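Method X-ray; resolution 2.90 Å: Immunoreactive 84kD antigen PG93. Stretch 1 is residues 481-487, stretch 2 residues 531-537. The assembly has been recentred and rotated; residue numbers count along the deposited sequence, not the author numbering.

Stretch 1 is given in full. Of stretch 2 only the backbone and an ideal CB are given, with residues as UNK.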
# COMPACT_ATOMS: atom_id res chain seq x y z
N LYS A 481 19.11 -26.03 -3.91
CA LYS A 481 18.84 -24.61 -3.75
C LYS A 481 18.52 -24.03 -5.10
O LYS A 481 19.30 -24.19 -6.03
CB LYS A 481 20.03 -23.89 -3.09
CG LYS A 481 20.26 -24.33 -1.65
CD LYS A 481 21.72 -24.30 -1.25
CE LYS A 481 21.94 -24.85 0.14
NZ LYS A 481 22.12 -26.32 0.14
N TRP A 482 17.33 -23.41 -5.21
CA TRP A 482 16.86 -22.77 -6.45
C TRP A 482 16.96 -21.28 -6.28
O TRP A 482 16.47 -20.75 -5.28
CB TRP A 482 15.41 -23.17 -6.81
CG TRP A 482 15.19 -24.62 -7.13
CD1 TRP A 482 15.63 -25.69 -6.41
CD2 TRP A 482 14.38 -25.17 -8.19
NE1 TRP A 482 15.23 -26.87 -7.00
CE2 TRP A 482 14.43 -26.57 -8.08
CE3 TRP A 482 13.65 -24.60 -9.24
CZ2 TRP A 482 13.78 -27.42 -8.97
CZ3 TRP A 482 13.00 -25.44 -10.13
CH2 TRP A 482 13.07 -26.84 -9.99
N VAL A 483 17.66 -20.62 -7.20
CA VAL A 483 17.80 -19.16 -7.18
C VAL A 483 17.43 -18.63 -8.57
O VAL A 483 18.03 -19.07 -9.53
CB VAL A 483 19.20 -18.62 -6.72
CG1 VAL A 483 19.08 -17.20 -6.19
CG2 VAL A 483 19.85 -19.50 -5.66
N ASN A 484 16.46 -17.69 -8.66
CA ASN A 484 16.07 -17.05 -9.93
C ASN A 484 17.06 -15.93 -10.31
O ASN A 484 17.70 -15.37 -9.43
CB ASN A 484 14.61 -16.51 -9.91
CG ASN A 484 14.21 -15.57 -8.79
OD1 ASN A 484 14.13 -15.94 -7.61
ND2 ASN A 484 13.76 -14.39 -9.15
N ILE A 485 17.22 -15.65 -11.62
CA ILE A 485 18.14 -14.59 -12.10
C ILE A 485 17.33 -13.36 -12.48
O ILE A 485 16.54 -13.40 -13.42
CB ILE A 485 19.09 -15.02 -13.29
CG1 ILE A 485 19.55 -16.52 -13.21
CG2 ILE A 485 20.29 -14.06 -13.45
CD1 ILE A 485 20.47 -16.94 -12.14
N LEU A 486 17.52 -12.26 -11.74
CA LEU A 486 16.82 -11.02 -12.04
C LEU A 486 17.55 -10.21 -13.12
O LEU A 486 16.87 -9.53 -13.89
CB LEU A 486 16.61 -10.17 -10.79
CG LEU A 486 15.46 -10.55 -9.85
CD1 LEU A 486 15.34 -9.54 -8.75
CD2 LEU A 486 14.12 -10.64 -10.58
N HIS A 487 18.91 -10.27 -13.16
CA HIS A 487 19.73 -9.54 -14.13
C HIS A 487 21.18 -10.09 -14.27
O HIS A 487 21.83 -10.37 -13.26
CB HIS A 487 19.79 -8.04 -13.74
CG HIS A 487 18.88 -7.17 -14.56
ND1 HIS A 487 17.61 -6.82 -14.12
CD2 HIS A 487 19.08 -6.64 -15.80
CE1 HIS A 487 17.08 -6.09 -15.10
NE2 HIS A 487 17.93 -5.96 -16.13
N UNK A 531 11.02 -14.46 -20.00
CA UNK A 531 12.14 -13.53 -20.09
C UNK A 531 12.79 -13.42 -18.70
O UNK A 531 14.01 -13.57 -18.59
CB UNK A 531 11.68 -12.16 -20.60
N UNK A 532 11.98 -13.24 -17.64
CA UNK A 532 12.46 -13.18 -16.26
C UNK A 532 11.54 -14.00 -15.37
O UNK A 532 10.33 -14.02 -15.61
CB UNK A 532 12.54 -11.73 -15.77
N UNK A 533 12.11 -14.68 -14.34
CA UNK A 533 11.42 -15.45 -13.30
C UNK A 533 11.38 -14.58 -12.06
O UNK A 533 12.44 -14.22 -11.54
CB UNK A 533 12.11 -16.79 -13.02
N UNK A 534 10.18 -14.20 -11.60
CA UNK A 534 10.05 -13.28 -10.46
C UNK A 534 9.72 -13.98 -9.17
O UNK A 534 10.15 -13.51 -8.12
CB UNK A 534 8.97 -12.23 -10.75
N UNK A 535 8.95 -15.08 -9.24
CA UNK A 535 8.50 -15.82 -8.07
C UNK A 535 8.68 -17.31 -8.24
O UNK A 535 8.64 -17.79 -9.36
CB UNK A 535 7.03 -15.51 -7.78
N UNK A 536 8.86 -18.04 -7.11
CA UNK A 536 9.03 -19.51 -6.99
C UNK A 536 8.39 -20.04 -5.71
O UNK A 536 8.57 -19.41 -4.66
CB UNK A 536 10.51 -19.88 -7.01
N UNK A 537 7.70 -21.20 -5.76
CA UNK A 537 7.05 -21.78 -4.59
C UNK A 537 7.00 -23.28 -4.68
O UNK A 537 6.63 -23.80 -5.73
CB UNK A 537 5.63 -21.22 -4.43

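The two strands run roughly antiparallel, at 155°, but their axes come no closer than 6.6 Å, and the one hydrogen bond between them comes from a side chain. Where stretch 2 meets stretch 1, its neighbours are chiefly Trp482, Asn484 and Leu486.

Position 531 precedes the strand, and nothing of stretch 1 lies within 5.5 Å of its ideal CB. Stretch 1 leaves the choice open, and the residue is Lys531, which makes no contact here.

At position 532, phi/psi of -137/144 is extended and CA-to-CB points sideways; the ideal CB of 532 lies 4.9 Å from Ile485 O and 5.2 Å from Leu486 O. A small or branched side chain such as Val, Thr or Ser would suit, since a methyl could meet the leucine and a hydroxyl would not be out of place near two carbonyl oxygens. The residue is Thr532; its CG2 lies 4.0 Å from Leu486 CD2 and 3.9 Å from Ile485 O, and its OG1 makes no hydrogen bond to stretch 1.

Position 533 contributes first through its backbone: Asn484 ND2 donates a weak hydrogen bond to the carbonyl O of 533, 2.7 Å long but bent to 128° at the hydrogen. This bond does not depend on the side chain. CA-to-CB points sideways, with the ideal CB of 533 4.0 Å from Asn484 CB, and the extended backbone favours Val, Ile or Thr, though Leu is also possible. The residue is Ile533: its CG2 packs 4.0 Å from Asn484 CB, while the end of the side chain leads away.

At position 534, phi/psi of -101/-33 departs from the extended values of its neighbours; the CB points away, with Leu486 CD2 5.4 Å from the ideal CB of 534. Many kinds of residue could stand here, and a large apolar or aromatic one could gain contact with that methyl. Tyr534 does so, its CD1 4.1 Å from Leu486 CD2, with the methyl oblique to the ring.

Position 535 points away and has no neighbour in stretch 1 near its CB, so this contact scarcely restricts it; it is Ala535.

Position 536 points toward stretch 1, but its ideal CB is still 5.4 Å from the nearest atom, Asn484 OD1. A short side chain would stop short of stretch 1, whereas a long, flexible, apolar one such as Met could reach the strand; Leu would reach less far. Met536, in an extended m, t, t conformation, brings SD to 4.2 Å from Trp482 CB and CE to 3.6 Å from Asn484 CB, touching two residues whose CA-to-CB bonds point toward stretch 2.

Position 537 is out of reach, and Ala537 makes no contact.

Stretch 2, residues 531-537: KTIYAMA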
# COMPACT_ATOMS: atom_id res chain seq x y z
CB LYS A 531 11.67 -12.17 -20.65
CG LYS A 531 11.20 -12.24 -22.11
CD LYS A 531 10.72 -10.89 -22.67
CE LYS A 531 11.78 -10.11 -23.43
NZ LYS A 531 11.27 -8.77 -23.89
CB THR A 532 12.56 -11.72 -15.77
OG1 THR A 532 13.32 -10.95 -16.71
CG2 THR A 532 13.23 -11.61 -14.38
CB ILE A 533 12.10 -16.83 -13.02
CG1 ILE A 533 12.27 -17.67 -14.30
CG2 ILE A 533 11.36 -17.60 -11.92
CD1 ILE A 533 10.97 -18.08 -15.02
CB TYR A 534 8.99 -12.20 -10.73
CG TYR A 534 9.21 -11.40 -12.00
CD1 TYR A 534 10.27 -10.50 -12.10
CD2 TYR A 534 8.33 -11.49 -13.06
CE1 TYR A 534 10.47 -9.74 -13.25
CE2 TYR A 534 8.52 -10.74 -14.23
CZ TYR A 534 9.59 -9.87 -14.32
OH TYR A 534 9.79 -9.14 -15.46
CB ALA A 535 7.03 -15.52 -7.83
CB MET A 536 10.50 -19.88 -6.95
CG MET A 536 11.19 -19.71 -8.25
SD MET A 536 12.93 -20.02 -8.01
CE MET A 536 13.41 -19.84 -9.57
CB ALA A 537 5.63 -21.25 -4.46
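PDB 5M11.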